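Local coordinates for protein putative alpha-galactosidase (Bacteroides fragilis, PDB 4NZJ) that probably hydrolyses terminal, non-reducing alpha-D-galactose residues from alpha-galactosides, as a member of glycoside hydrolase family 27, at residues L6-G11 and P34-R39; P13-P18 and G82-Q87; T426-E431 and S456-V461; Y443-H448 and V470-K475. All coordinates share one frame; numbering follows the deposited sequence.

Interaction 1. Residues L6-G11 and P34-R39; sequences LKVFEG and PTSGQR
Two donors share the carbonyl oxygen of Gly11: the backbone N of Gln38, 2.9 Å from Gly11 O, and the side-chain ND2 of Asn79. The bond belongs to a contact in the N-terminal Ig-like domain, where a type I beta turn from Lys7 to Glu10, with Gly11 following it, docks on the chain leaving strand 28-36. A second backbone bond, Gly37 N to Val8 O, is shorter at 2.7 Å and nearly straight (166°). Between the two, the backbones lie close enough for CA-H...O contacts given in both directions, among them Gln38 CA to Phe9 O at 3.3 Å. The turn is braced internally, since Glu10 OE2 accepts from Lys7 N (2.9 Å) on the anti side of its carboxylate. Arg14 of the adjoining strand 14-15 donates to Lys7 O and Glu10 O.

Arg39 folds back on its own segment. A bend at chi2 (61°) turns CD away from an extended course, and the guanidinium then grips Thr35 O with both NH1 and NH2, while NH1 also reaches Gly37 O. Both acceptors, Thr35 O and Gly37 O, lie in the guanidinium plane, which fixes its rotation; NH2 has a further salt bridge to Asp133. Onto one face of this plate comes the edge of the Phe9 ring, CD1 lying 3.7 Å from Arg39 NH1 with the planes 82° apart. Val8 CG1 sits over one ring face. Water 1 joins Phe9 O to Arg39 N, and water 2 donates to Gln38 OE1 at 3.0 Å while accepting from Gly11 N.

Interaction 2. Residues P13-P18 and G82-Q87; sequences PRINSP and GVSVKQ
Ile15 and Ser84 make the single hydrogen bond between these segments. The backbone N of Ile15 donates to Ser84 OG over 3.1 Å, with an angle of 164° at the hydrogen. Ser84 OG stands anti to its own backbone N (chi1 176°), a position from which it reaches across to the other backbone. A side chain therefore bridges two strands that share no backbone hydrogen bond here, as fits strands from the two facing sheets of an Ig-like beta sandwich.

The remaining contacts are van der Waals. Ile15 spreads its branches over the other strand: CD1 lies 3.5 Å from Ser84 O, CG1 is at the same distance from Ser84 OG, and CG2 touches Lys86 CB at 3.9 Å. The side chains of Ile15 and Lys86 pass each other running in opposing senses; Lys86 is bent at chi2, and farther out its CE lies 3.9 Å from Ile15 O. At the other end the Pro13 ring packs on the strand, CD 3.2 Å from Gly82 O and CB against Ser84 CB.

Arg14, between these two inward residues, points its CB away from strand 82-92. Strand 14-15 lies at one edge of its sheet and pairs antiparallel with 28-36, whose Ile33 also touches Ile15, while strand 82-92 runs between 20-23 and 69-79, with Ser84 and Lys86 bonded through their backbones to Ala77 and Leu75.

Interaction 3. Residues T426-E431 and S456-V461; sequences TVILNE and SKELIV
Val427 and Val461 form a hydrogen-bonded antiparallel pair in the C-terminal beta sandwich domain. Val427 N donates to Val461 O (2.8 Å), and Val461 N returns a bond to Val427 O at 2.7 Å. Leu429 and Leu459 repeat the arrangement two residues on, with Leu459 N 2.8 Å from Leu429 O. The strand axes approach to 4.7 Å and run 163° apart.

These four residues send their side chains to the same face, and it is the tightly packed one. Leu429 CG is anti to the carbonyl carbon (chi1 -62°), and from it CD1 reaches diagonally across to Val461 CG2 at 4.0 Å. The CB atoms of the valine pair lie close together as well.

The other face, carrying Ile428, Asn430, Glu458 and Ile460, is more open to solvent. Its packing is sparser: Ile428 CG2 rests on Glu458 CG at 3.6 Å, using the aliphatic part of an extended acidic chain. Water 3 spans the strands here, accepting from Asn430 ND2 and donating to Glu458 OE1, while Asn430 OD1 accepts from the backbone N of Asn432. Farther along, water 4 lies between the backbones, 2.7 Å from Lys457 O and also bonded to Glu431 N.

The apolar face packs onto the larger sheet of the domain: Leu429 and Leu459 meet Phe473, Val461 meets Tyr471 of strand 468-473, and Ile403 of strand 401-407 and Cys417 of strand 413-419 also pack against it.

Interaction 4. Residues Y443-H448 and V470-K475; sequences YCLDNH and VYIFGK
Tyr443 and Ile472 exchange two backbone hydrogen bonds, Tyr443 N to Ile472 O at 2.9 Å and Ile472 N to Tyr443 O at 2.8 Å. They mark the antiparallel pairing of strands 441-444 and 468-473 in the six-stranded sheet of the C-terminal beta sandwich. The side chains of Tyr443 and Ile472 run alongside one another in the same sense; beyond the ring, Tyr443 OH bonds to Asp379.

Leu445, where the first strand gives way to a loop, packs against Val470 of the second. Its CB is 3.5 Å from Val470 O. CG follows, set anti to the carbonyl carbon (chi1 -84°), and stays near the same oxygen. At the tip the branches part: CD1 lies 3.5 Å from Val470 O and also touches Ile472 CG1, and CD2 meets Val470 CG1 at 4.0 Å. Helix 378-384 also packs on this leucine through Leu380 and Ile383.

Val470 O, which this side chain covers, has two donors. Leu445 N binds it at 3.1 Å, and water 5 donates to it at 2.8 Å while accepting from Asp446 N. The oxygen of that water lies 3.5 Å above the plane of the Tyr471 ring, offset toward its rim.

The contacts form two pairs in different domains, interactions 1 and 2 in the N-terminal Ig-like domain and 3 and 4 in the C-terminal beta sandwich. Within each pair the segments alternate along the chain; both N-terminal contacts close before the C-terminal ones open. Centres of 1 and 2 lie 11 Å apart, joined where strands 14-15 and 28-36 pair: Asn16 probably bonds to Pro34 O and Ser36 OG. Centres of 3 and 4 are 13 Å apart, and Tyr471 and Phe473 pack against Leu459 across the sandwich. Nearest atoms of 1 and 4 are about 7 Å apart without touching; the two domains come near each other there, His448 packing on Val5, beside the catalytic barrel.

Interaction 1. Residues L6-G11 and P34-R39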
loop_
_atom_site.group_PDB
_atom_site.type_symbol
_atom_site.label_atom_id
_atom_site.label_comp_id
_atom_site.label_asym_id
_atom_site.label_seq_id
_atom_site.Cartn_x
_atom_site.Cartn_y
_atom_site.Cartn_z
ATOM N N LEU A 6 3.818 -3.976 22.818
ATOM C CA LEU A 6 2.373 -4.157 22.969
ATOM C C LEU A 6 1.764 -4.676 21.670
ATOM O O LEU A 6 2.028 -4.137 20.596
ATOM C CB LEU A 6 1.691 -2.841 23.356
ATOM C CG LEU A 6 1.967 -2.304 24.762
ATOM C CD1 LEU A 6 1.492 -0.863 24.878
ATOM C CD2 LEU A 6 1.303 -3.180 25.817
ATOM N N LYS A 7 0.960 -5.729 21.782
ATOM C CA LYS A 7 0.227 -6.269 20.643
ATOM C C LYS A 7 -0.891 -5.319 20.213
ATOM O O LYS A 7 -1.235 -4.374 20.930
ATOM C CB LYS A 7 -0.341 -7.652 20.974
ATOM C CG LYS A 7 0.734 -8.699 21.226
ATOM C CD LYS A 7 0.137 -10.068 21.503
ATOM C CE LYS A 7 1.226 -11.109 21.716
ATOM N NZ LYS A 7 0.676 -12.487 21.862
ATOM N N VAL A 8 -1.452 -5.588 19.040
ATOM C CA VAL A 8 -2.396 -4.672 18.402
ATOM C C VAL A 8 -3.665 -4.413 19.224
ATOM O O VAL A 8 -4.174 -3.296 19.217
ATOM C CB VAL A 8 -2.750 -5.129 16.958
ATOM C CG1 VAL A 8 -3.509 -6.447 16.953
ATOM C CG2 VAL A 8 -3.543 -4.053 16.229
ATOM N N PHE A 9 -4.167 -5.423 19.935
ATOM C CA PHE A 9 -5.382 -5.255 20.733
ATOM C C PHE A 9 -5.125 -5.287 22.238
ATOM O O PHE A 9 -5.946 -5.783 23.007
ATOM C CB PHE A 9 -6.435 -6.289 20.332
ATOM C CG PHE A 9 -6.826 -6.207 18.883
ATOM C CD1 PHE A 9 -7.259 -5.004 18.339
ATOM C CD2 PHE A 9 -6.760 -7.323 18.064
ATOM C CE1 PHE A 9 -7.613 -4.913 17.006
ATOM C CE2 PHE A 9 -7.115 -7.237 16.725
ATOM C CZ PHE A 9 -7.544 -6.032 16.197
ATOM N N GLU A 10 -3.994 -4.741 22.658
ATOM C CA GLU A 10 -3.745 -4.568 24.088
ATOM C C GLU A 10 -3.176 -3.190 24.382
ATOM O O GLU A 10 -2.592 -2.546 23.513
ATOM C CB GLU A 10 -2.827 -5.669 24.624
ATOM C CG GLU A 10 -1.396 -5.618 24.122
ATOM C CD GLU A 10 -0.471 -6.565 24.874
ATOM O OE1 GLU A 10 -0.586 -6.672 26.114
ATOM O OE2 GLU A 10 0.385 -7.196 24.219
ATOM N N GLY A 11 -3.364 -2.745 25.622
ATOM C CA GLY A 11 -2.839 -1.465 26.069
ATOM C C GLY A 11 -3.759 -0.298 25.780
ATOM O O GLY A 11 -4.884 -0.467 25.293
ATOM N N PRO A 34 -7.436 3.895 12.054
ATOM C CA PRO A 34 -6.734 2.693 12.493
ATOM C C PRO A 34 -6.189 2.889 13.896
ATOM O O PRO A 34 -5.415 3.813 14.135
ATOM C CB PRO A 34 -5.598 2.542 11.465
ATOM C CG PRO A 34 -5.898 3.522 10.372
ATOM C CD PRO A 34 -6.638 4.629 11.057
ATOM N N THR A 35 -6.617 2.037 14.823
ATOM C CA THR A 35 -6.357 2.263 16.242
ATOM C C THR A 35 -5.987 0.978 16.975
ATOM O O THR A 35 -6.800 0.058 17.085
ATOM C CB THR A 35 -7.584 2.898 16.936
ATOM O OG1 THR A 35 -8.131 3.926 16.103
ATOM C CG2 THR A 35 -7.202 3.494 18.266
ATOM N N SER A 36 -4.757 0.920 17.477
ATOM C CA SER A 36 -4.338 -0.188 18.322
ATOM C C SER A 36 -4.852 0.032 19.739
ATOM O O SER A 36 -5.151 1.161 20.129
ATOM C CB SER A 36 -2.815 -0.318 18.325
ATOM O OG SER A 36 -2.324 -0.558 17.023
ATOM N N GLY A 37 -4.962 -1.047 20.508
ATOM C CA GLY A 37 -5.333 -0.949 21.917
ATOM C C GLY A 37 -6.439 -1.907 22.290
ATOM O O GLY A 37 -7.150 -2.425 21.424
ATOM N N GLN A 38 -6.603 -2.141 23.588
ATOM C CA GLN A 38 -7.626 -3.080 24.028
ATOM C C GLN A 38 -9.016 -2.537 23.696
ATOM O O GLN A 38 -9.234 -1.325 23.676
ATOM C CB GLN A 38 -7.483 -3.419 25.517
ATOM C CG GLN A 38 -8.175 -2.473 26.481
ATOM C CD GLN A 38 -8.292 -3.069 27.871
ATOM O OE1 GLN A 38 -7.381 -3.750 28.339
ATOM N NE2 GLN A 38 -9.415 -2.819 28.535
ATOM N N ARG A 39 -9.940 -3.450 23.410
ATOM C CA ARG A 39 -11.342 -3.110 23.195
ATOM C C ARG A 39 -12.135 -3.405 24.472
ATOM O O ARG A 39 -11.686 -4.199 25.301
ATOM C CB ARG A 39 -11.904 -3.900 22.006
ATOM C CG ARG A 39 -11.842 -3.163 20.676
ATOM C CD ARG A 39 -10.426 -2.798 20.241
ATOM N NE ARG A 39 -10.452 -2.104 18.956
ATOM C CZ ARG A 39 -9.413 -1.503 18.375
ATOM N NH1 ARG A 39 -8.215 -1.491 18.946
ATOM N NH2 ARG A 39 -9.581 -0.909 17.201
HETATM O O HOH W 1 -9.075 -6.016 23.283
HETATM O O HOH W 2 -4.689 -4.666 27.363
#

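Interaction 2. Residues P13-P18 and G82-Q87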
loop_
_atom_site.group_PDB
_atom_site.type_symbol
_atom_site.label_atom_id
_atom_site.label_comp_id
_atom_site.label_asym_id
_atom_site.label_seq_id
_atom_site.Cartn_x
_atom_site.Cartn_y
_atom_site.Cartn_z
ATOM N N PRO A 13 -5.046 3.208 23.908
ATOM C CA PRO A 13 -5.213 3.409 22.470
ATOM C C PRO A 13 -3.976 4.016 21.831
ATOM O O PRO A 13 -3.251 4.771 22.479
ATOM C CB PRO A 13 -6.389 4.389 22.377
ATOM C CG PRO A 13 -7.070 4.318 23.695
ATOM C CD PRO A 13 -5.981 4.041 24.681
ATOM N N ARG A 14 -3.730 3.657 20.578
ATOM C CA ARG A 14 -2.682 4.272 19.775
ATOM C C ARG A 14 -3.280 4.480 18.391
ATOM O O ARG A 14 -3.518 3.514 17.666
ATOM C CB ARG A 14 -1.429 3.377 19.720
ATOM C CG ARG A 14 -0.977 2.904 21.100
ATOM C CD ARG A 14 0.251 2.007 21.093
ATOM N NE ARG A 14 0.025 0.652 20.581
ATOM C CZ ARG A 14 -0.658 -0.318 21.198
ATOM N NH1 ARG A 14 -1.261 -0.115 22.365
ATOM N NH2 ARG A 14 -0.758 -1.510 20.619
ATOM N N ILE A 15 -3.567 5.734 18.045
ATOM C CA ILE A 15 -4.087 6.056 16.717
ATOM C C ILE A 15 -2.921 6.006 15.736
ATOM O O ILE A 15 -1.937 6.740 15.885
ATOM C CB ILE A 15 -4.772 7.436 16.665
ATOM C CG1 ILE A 15 -6.005 7.440 17.575
ATOM C CG2 ILE A 15 -5.163 7.793 15.233
ATOM C CD1 ILE A 15 -6.613 8.812 17.802
ATOM N N ASN A 16 -3.041 5.124 14.752
ATOM C CA ASN A 16 -1.952 4.831 13.827
ATOM C C ASN A 16 -2.062 5.604 12.515
ATOM O O ASN A 16 -3.066 6.275 12.255
ATOM C CB ASN A 16 -1.897 3.320 13.565
ATOM C CG ASN A 16 -1.661 2.516 14.836
ATOM O OD1 ASN A 16 -0.788 2.853 15.637
ATOM N ND2 ASN A 16 -2.435 1.447 15.026
ATOM N N SER A 17 -1.004 5.508 11.708
ATOM C CA SER A 17 -0.961 6.095 10.370
ATOM C C SER A 17 -1.993 5.433 9.451
ATOM O O SER A 17 -2.375 4.282 9.685
ATOM C CB SER A 17 0.446 5.933 9.781
ATOM O OG SER A 17 1.406 6.595 10.590
ATOM N N PRO A 18 -2.420 6.134 8.380
ATOM C CA PRO A 18 -1.971 7.452 7.899
ATOM C C PRO A 18 -2.540 8.612 8.692
ATOM O O PRO A 18 -3.634 8.503 9.233
ATOM C CB PRO A 18 -2.513 7.507 6.469
ATOM C CG PRO A 18 -3.718 6.631 6.493
ATOM C CD PRO A 18 -3.411 5.531 7.468
ATOM N N GLY A 82 -6.773 4.193 28.786
ATOM C CA GLY A 82 -6.312 5.553 28.482
ATOM C C GLY A 82 -6.846 6.147 27.191
ATOM O O GLY A 82 -7.858 5.686 26.656
ATOM N N VAL A 83 -6.150 7.175 26.700
ATOM C CA VAL A 83 -6.564 7.912 25.507
ATOM C C VAL A 83 -5.398 8.169 24.552
ATOM O O VAL A 83 -4.240 8.246 24.969
ATOM C CB VAL A 83 -7.215 9.271 25.866
ATOM C CG1 VAL A 83 -8.338 9.080 26.874
ATOM C CG2 VAL A 83 -6.180 10.258 26.396
ATOM N N SER A 84 -5.727 8.290 23.269
ATOM C CA SER A 84 -4.781 8.696 22.240
ATOM C C SER A 84 -5.418 9.865 21.506
ATOM O O SER A 84 -6.584 9.786 21.116
ATOM C CB SER A 84 -4.516 7.544 21.264
ATOM O OG SER A 84 -3.672 7.929 20.181
ATOM N N VAL A 85 -4.662 10.947 21.341
ATOM C CA VAL A 85 -5.114 12.113 20.589
ATOM C C VAL A 85 -4.137 12.343 19.448
ATOM O O VAL A 85 -2.930 12.398 19.667
ATOM C CB VAL A 85 -5.197 13.372 21.475
ATOM C CG1 VAL A 85 -5.592 14.589 20.648
ATOM C CG2 VAL A 85 -6.187 13.151 22.610
ATOM N N LYS A 86 -4.662 12.469 18.233
ATOM C CA LYS A 86 -3.830 12.603 17.045
ATOM C C LYS A 86 -4.507 13.519 16.039
ATOM O O LYS A 86 -5.729 13.481 15.886
ATOM C CB LYS A 86 -3.618 11.226 16.405
ATOM C CG LYS A 86 -2.170 10.856 16.151
ATOM C CD LYS A 86 -1.448 10.572 17.457
ATOM C CE LYS A 86 -0.094 9.928 17.223
ATOM N NZ LYS A 86 0.665 9.773 18.494
ATOM N N GLN A 87 -3.709 14.318 15.337
ATOM C CA GLN A 87 -4.215 15.150 14.253
ATOM C C GLN A 87 -4.410 14.302 12.998
ATOM O O GLN A 87 -3.645 13.370 12.736
ATOM C CB GLN A 87 -3.246 16.298 13.934
ATOM C CG GLN A 87 -2.852 17.179 15.112
ATOM C CD GLN A 87 -3.963 18.100 15.569
ATOM O OE1 GLN A 87 -4.941 17.659 16.173
ATOM N NE2 GLN A 87 -3.809 19.395 15.305
#

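Interaction 3. Residues T426-E431 and S456-V461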
loop_
_atom_site.group_PDB
_atom_site.type_symbol
_atom_site.label_atom_id
_atom_site.label_comp_id
_atom_site.label_asym_id
_atom_site.label_seq_id
_atom_site.Cartn_x
_atom_site.Cartn_y
_atom_site.Cartn_z
ATOM N N THR A 426 28.771 -6.683 9.403
ATOM C CA THR A 426 28.767 -5.548 10.311
ATOM C C THR A 426 28.868 -4.275 9.482
ATOM O O THR A 426 29.716 -4.169 8.598
ATOM C CB THR A 426 29.934 -5.624 11.310
ATOM O OG1 THR A 426 29.815 -6.819 12.092
ATOM C CG2 THR A 426 29.942 -4.406 12.242
ATOM N N VAL A 427 27.984 -3.324 9.761
ATOM C CA VAL A 427 28.030 -2.008 9.141
ATOM C C VAL A 427 28.341 -0.980 10.224
ATOM O O VAL A 427 27.676 -0.945 11.258
ATOM C CB VAL A 427 26.689 -1.661 8.469
ATOM C CG1 VAL A 427 26.737 -0.273 7.840
ATOM C CG2 VAL A 427 26.331 -2.717 7.428
ATOM N N ILE A 428 29.357 -0.157 9.992
ATOM C CA ILE A 428 29.700 0.920 10.920
ATOM C C ILE A 428 29.194 2.235 10.339
ATOM O O ILE A 428 29.763 2.759 9.384
ATOM C CB ILE A 428 31.217 1.007 11.181
ATOM C CG1 ILE A 428 31.752 -0.340 11.682
ATOM C CG2 ILE A 428 31.514 2.104 12.199
ATOM C CD1 ILE A 428 33.260 -0.420 11.757
ATOM N N LEU A 429 28.108 2.750 10.901
ATOM C CA LEU A 429 27.600 4.053 10.503
ATOM C C LEU A 429 28.398 5.118 11.245
ATOM O O LEU A 429 28.607 5.015 12.452
ATOM C CB LEU A 429 26.106 4.183 10.815
ATOM C CG LEU A 429 25.163 3.215 10.098
ATOM C CD1 LEU A 429 23.740 3.391 10.610
ATOM C CD2 LEU A 429 25.225 3.430 8.595
ATOM N N ASN A 430 28.877 6.115 10.513
ATOM C CA ASN A 430 29.564 7.252 11.116
ATOM C C ASN A 430 29.163 8.539 10.397
ATOM O O ASN A 430 28.352 8.502 9.476
ATOM C CB ASN A 430 31.080 7.033 11.124
ATOM C CG ASN A 430 31.659 6.842 9.733
ATOM O OD1 ASN A 430 31.418 7.643 8.833
ATOM N ND2 ASN A 430 32.446 5.787 9.558
ATOM N N GLU A 431 29.722 9.670 10.825
ATOM C CA GLU A 431 29.342 10.959 10.247
ATOM C C GLU A 431 29.711 11.079 8.765
ATOM O O GLU A 431 29.183 11.942 8.068
ATOM C CB GLU A 431 29.935 12.122 11.049
ATOM C CG GLU A 431 29.111 12.475 12.277
ATOM C CD GLU A 431 29.633 13.699 13.002
ATOM O OE1 GLU A 431 30.866 13.866 13.085
ATOM O OE2 GLU A 431 28.806 14.492 13.498
ATOM N N SER A 456 29.052 9.941 21.112
ATOM C CA SER A 456 29.461 9.037 20.045
ATOM C C SER A 456 28.985 9.532 18.680
ATOM O O SER A 456 27.839 9.957 18.533
ATOM C CB SER A 456 28.903 7.633 20.306
ATOM O OG SER A 456 29.382 6.701 19.352
ATOM N N LYS A 457 29.877 9.475 17.692
ATOM C CA LYS A 457 29.536 9.784 16.304
ATOM C C LYS A 457 29.601 8.509 15.463
ATOM O O LYS A 457 29.898 8.552 14.270
ATOM C CB LYS A 457 30.492 10.841 15.744
ATOM C CG LYS A 457 30.445 12.180 16.464
ATOM C CD LYS A 457 29.062 12.812 16.389
ATOM C CE LYS A 457 29.108 14.299 16.709
ATOM N NZ LYS A 457 29.692 14.572 18.052
ATOM N N GLU A 458 29.301 7.376 16.089
ATOM C CA GLU A 458 29.429 6.077 15.442
ATOM C C GLU A 458 28.335 5.138 15.933
ATOM O O GLU A 458 27.949 5.187 17.099
ATOM C CB GLU A 458 30.807 5.495 15.755
ATOM C CG GLU A 458 31.066 4.100 15.215
ATOM C CD GLU A 458 32.482 3.638 15.493
ATOM O OE1 GLU A 458 33.421 4.215 14.900
ATOM O OE2 GLU A 458 32.656 2.700 16.303
ATOM N N LEU A 459 27.835 4.289 15.042
ATOM C CA LEU A 459 26.879 3.259 15.416
ATOM C C LEU A 459 27.249 1.949 14.732
ATOM O O LEU A 459 27.285 1.870 13.503
ATOM C CB LEU A 459 25.456 3.676 15.035
ATOM C CG LEU A 459 24.332 2.701 15.395
ATOM C CD1 LEU A 459 24.242 2.499 16.898
ATOM C CD2 LEU A 459 23.011 3.207 14.842
ATOM N N ILE A 460 27.539 0.935 15.542
ATOM C CA ILE A 460 27.861 -0.392 15.034
ATOM C C ILE A 460 26.561 -1.153 14.803
ATOM O O ILE A 460 25.770 -1.347 15.728
ATOM C CB ILE A 460 28.771 -1.167 16.011
ATOM C CG1 ILE A 460 30.087 -0.414 16.224
ATOM C CG2 ILE A 460 29.050 -2.571 15.487
ATOM C CD1 ILE A 460 30.999 -1.041 17.260
ATOM N N VAL A 461 26.337 -1.574 13.561
ATOM C CA VAL A 461 25.132 -2.292 13.182
ATOM C C VAL A 461 25.499 -3.725 12.811
ATOM O O VAL A 461 26.211 -3.949 11.831
ATOM C CB VAL A 461 24.436 -1.605 11.992
ATOM C CG1 VAL A 461 23.198 -2.376 11.563
ATOM C CG2 VAL A 461 24.092 -0.164 12.347
HETATM O O HOH W 3 33.555 4.899 12.015
HETATM O O HOH W 4 31.937 9.723 12.887
#

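Interaction 4. Residues Y443-H448 and V470-K475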
loop_
_atom_site.group_PDB
_atom_site.type_symbol
_atom_site.label_atom_id
_atom_site.label_comp_id
_atom_site.label_asym_id
_atom_site.label_seq_id
_atom_site.Cartn_x
_atom_site.Cartn_y
_atom_site.Cartn_z
ATOM N N TYR A 443 16.862 6.797 17.074
ATOM C CA TYR A 443 15.849 5.816 17.457
ATOM C C TYR A 443 16.137 4.507 16.731
ATOM O O TYR A 443 16.276 4.496 15.505
ATOM C CB TYR A 443 14.445 6.315 17.103
ATOM C CG TYR A 443 13.345 5.316 17.399
ATOM C CD1 TYR A 443 13.001 5.005 18.708
ATOM C CD2 TYR A 443 12.650 4.687 16.372
ATOM C CE1 TYR A 443 12.000 4.094 18.988
ATOM C CE2 TYR A 443 11.644 3.771 16.644
ATOM C CZ TYR A 443 11.322 3.482 17.959
ATOM O OH TYR A 443 10.322 2.576 18.256
ATOM N N CYS A 444 16.227 3.417 17.494
ATOM C CA CYS A 444 16.489 2.095 16.933
ATOM C C CYS A 444 15.191 1.286 16.894
ATOM O O CYS A 444 14.567 1.037 17.929
ATOM C CB CYS A 444 17.555 1.367 17.756
ATOM S SG CYS A 444 19.125 2.259 17.928
ATOM N N LEU A 445 14.779 0.884 15.699
ATOM C CA LEU A 445 13.545 0.114 15.558
ATOM C C LEU A 445 13.673 -1.318 16.093
ATOM O O LEU A 445 12.668 -1.918 16.470
ATOM C CB LEU A 445 13.074 0.080 14.104
ATOM C CG LEU A 445 12.240 1.270 13.624
ATOM C CD1 LEU A 445 13.081 2.529 13.480
ATOM C CD2 LEU A 445 11.564 0.931 12.308
ATOM N N ASP A 446 14.892 -1.862 16.116
ATOM C CA ASP A 446 15.113 -3.242 16.552
ATOM C C ASP A 446 14.705 -3.456 18.012
ATOM O O ASP A 446 14.133 -4.491 18.358
ATOM C CB ASP A 446 16.579 -3.668 16.323
ATOM C CG ASP A 446 17.575 -2.900 17.191
ATOM O OD1 ASP A 446 17.619 -3.142 18.414
ATOM O OD2 ASP A 446 18.346 -2.080 16.649
ATOM N N ASN A 447 14.999 -2.472 18.862
ATOM C CA ASN A 447 14.695 -2.559 20.295
ATOM C C ASN A 447 13.830 -1.413 20.844
ATOM O O ASN A 447 13.585 -1.352 22.050
ATOM C CB ASN A 447 15.999 -2.676 21.099
ATOM C CG ASN A 447 16.966 -1.532 20.830
ATOM O OD1 ASN A 447 16.568 -0.440 20.432
ATOM N ND2 ASN A 447 18.251 -1.786 21.048
ATOM N N HIS A 448 13.382 -0.519 19.962
ATOM C CA HIS A 448 12.487 0.598 20.313
ATOM C C HIS A 448 13.101 1.584 21.308
ATOM O O HIS A 448 12.389 2.228 22.085
ATOM C CB HIS A 448 11.137 0.069 20.821
ATOM C CG HIS A 448 10.477 -0.882 19.873
ATOM N ND1 HIS A 448 10.720 -2.238 19.890
ATOM C CD2 HIS A 448 9.606 -0.668 18.859
ATOM C CE1 HIS A 448 10.017 -2.821 18.934
ATOM N NE2 HIS A 448 9.334 -1.890 18.294
ATOM N N VAL A 470 16.698 -0.912 10.857
ATOM C CA VAL A 470 16.297 0.449 10.534
ATOM C C VAL A 470 16.445 1.354 11.753
ATOM O O VAL A 470 16.192 0.948 12.899
ATOM C CB VAL A 470 14.844 0.488 10.011
ATOM C CG1 VAL A 470 14.421 1.909 9.658
ATOM C CG2 VAL A 470 14.686 -0.438 8.816
ATOM N N TYR A 471 16.871 2.583 11.484
ATOM C CA TYR A 471 17.127 3.592 12.492
ATOM C C TYR A 471 16.552 4.919 12.027
ATOM O O TYR A 471 16.429 5.151 10.828
ATOM C CB TYR A 471 18.634 3.739 12.702
ATOM C CG TYR A 471 19.312 2.450 13.090
ATOM C CD1 TYR A 471 19.717 1.539 12.121
ATOM C CD2 TYR A 471 19.520 2.124 14.426
ATOM C CE1 TYR A 471 20.324 0.346 12.472
ATOM C CE2 TYR A 471 20.128 0.930 14.786
ATOM C CZ TYR A 471 20.526 0.048 13.800
ATOM O OH TYR A 471 21.131 -1.141 14.135
ATOM N N ILE A 472 16.179 5.779 12.967
ATOM C CA ILE A 472 15.772 7.140 12.622
ATOM C C ILE A 472 16.733 8.117 13.285
ATOM O O ILE A 472 16.836 8.168 14.512
ATOM C CB ILE A 472 14.310 7.451 13.019
ATOM C CG1 ILE A 472 13.357 6.434 12.396
ATOM C CG2 ILE A 472 13.939 8.866 12.581
ATOM C CD1 ILE A 472 11.906 6.618 12.796
ATOM N N PHE A 473 17.440 8.887 12.459
ATOM C CA PHE A 473 18.464 9.808 12.931
ATOM C C PHE A 473 17.931 11.231 13.017
ATOM O O PHE A 473 17.251 11.697 12.103
ATOM C CB PHE A 473 19.675 9.790 11.988
ATOM C CG PHE A 473 20.581 8.601 12.169
ATOM C CD1 PHE A 473 20.259 7.376 11.616
ATOM C CD2 PHE A 473 21.776 8.718 12.871
ATOM C CE1 PHE A 473 21.098 6.282 11.768
ATOM C CE2 PHE A 473 22.622 7.629 13.023
ATOM C CZ PHE A 473 22.280 6.410 12.471
ATOM N N GLY A 474 18.239 11.907 14.121
ATOM C CA GLY A 474 17.984 13.340 14.270
ATOM C C GLY A 474 16.937 13.686 15.312
ATOM O O GLY A 474 16.223 12.817 15.805
ATOM N N LYS A 475 16.868 14.970 15.654
ATOM C CA LYS A 475 15.821 15.497 16.525
ATOM C C LYS A 475 14.697 16.065 15.663
ATOM O O LYS A 475 14.938 16.537 14.549
ATOM C CB LYS A 475 16.378 16.590 17.438
ATOM C CG LYS A 475 17.391 16.097 18.457
HETATM O O HOH W 5 17.259 -1.088 14.441
#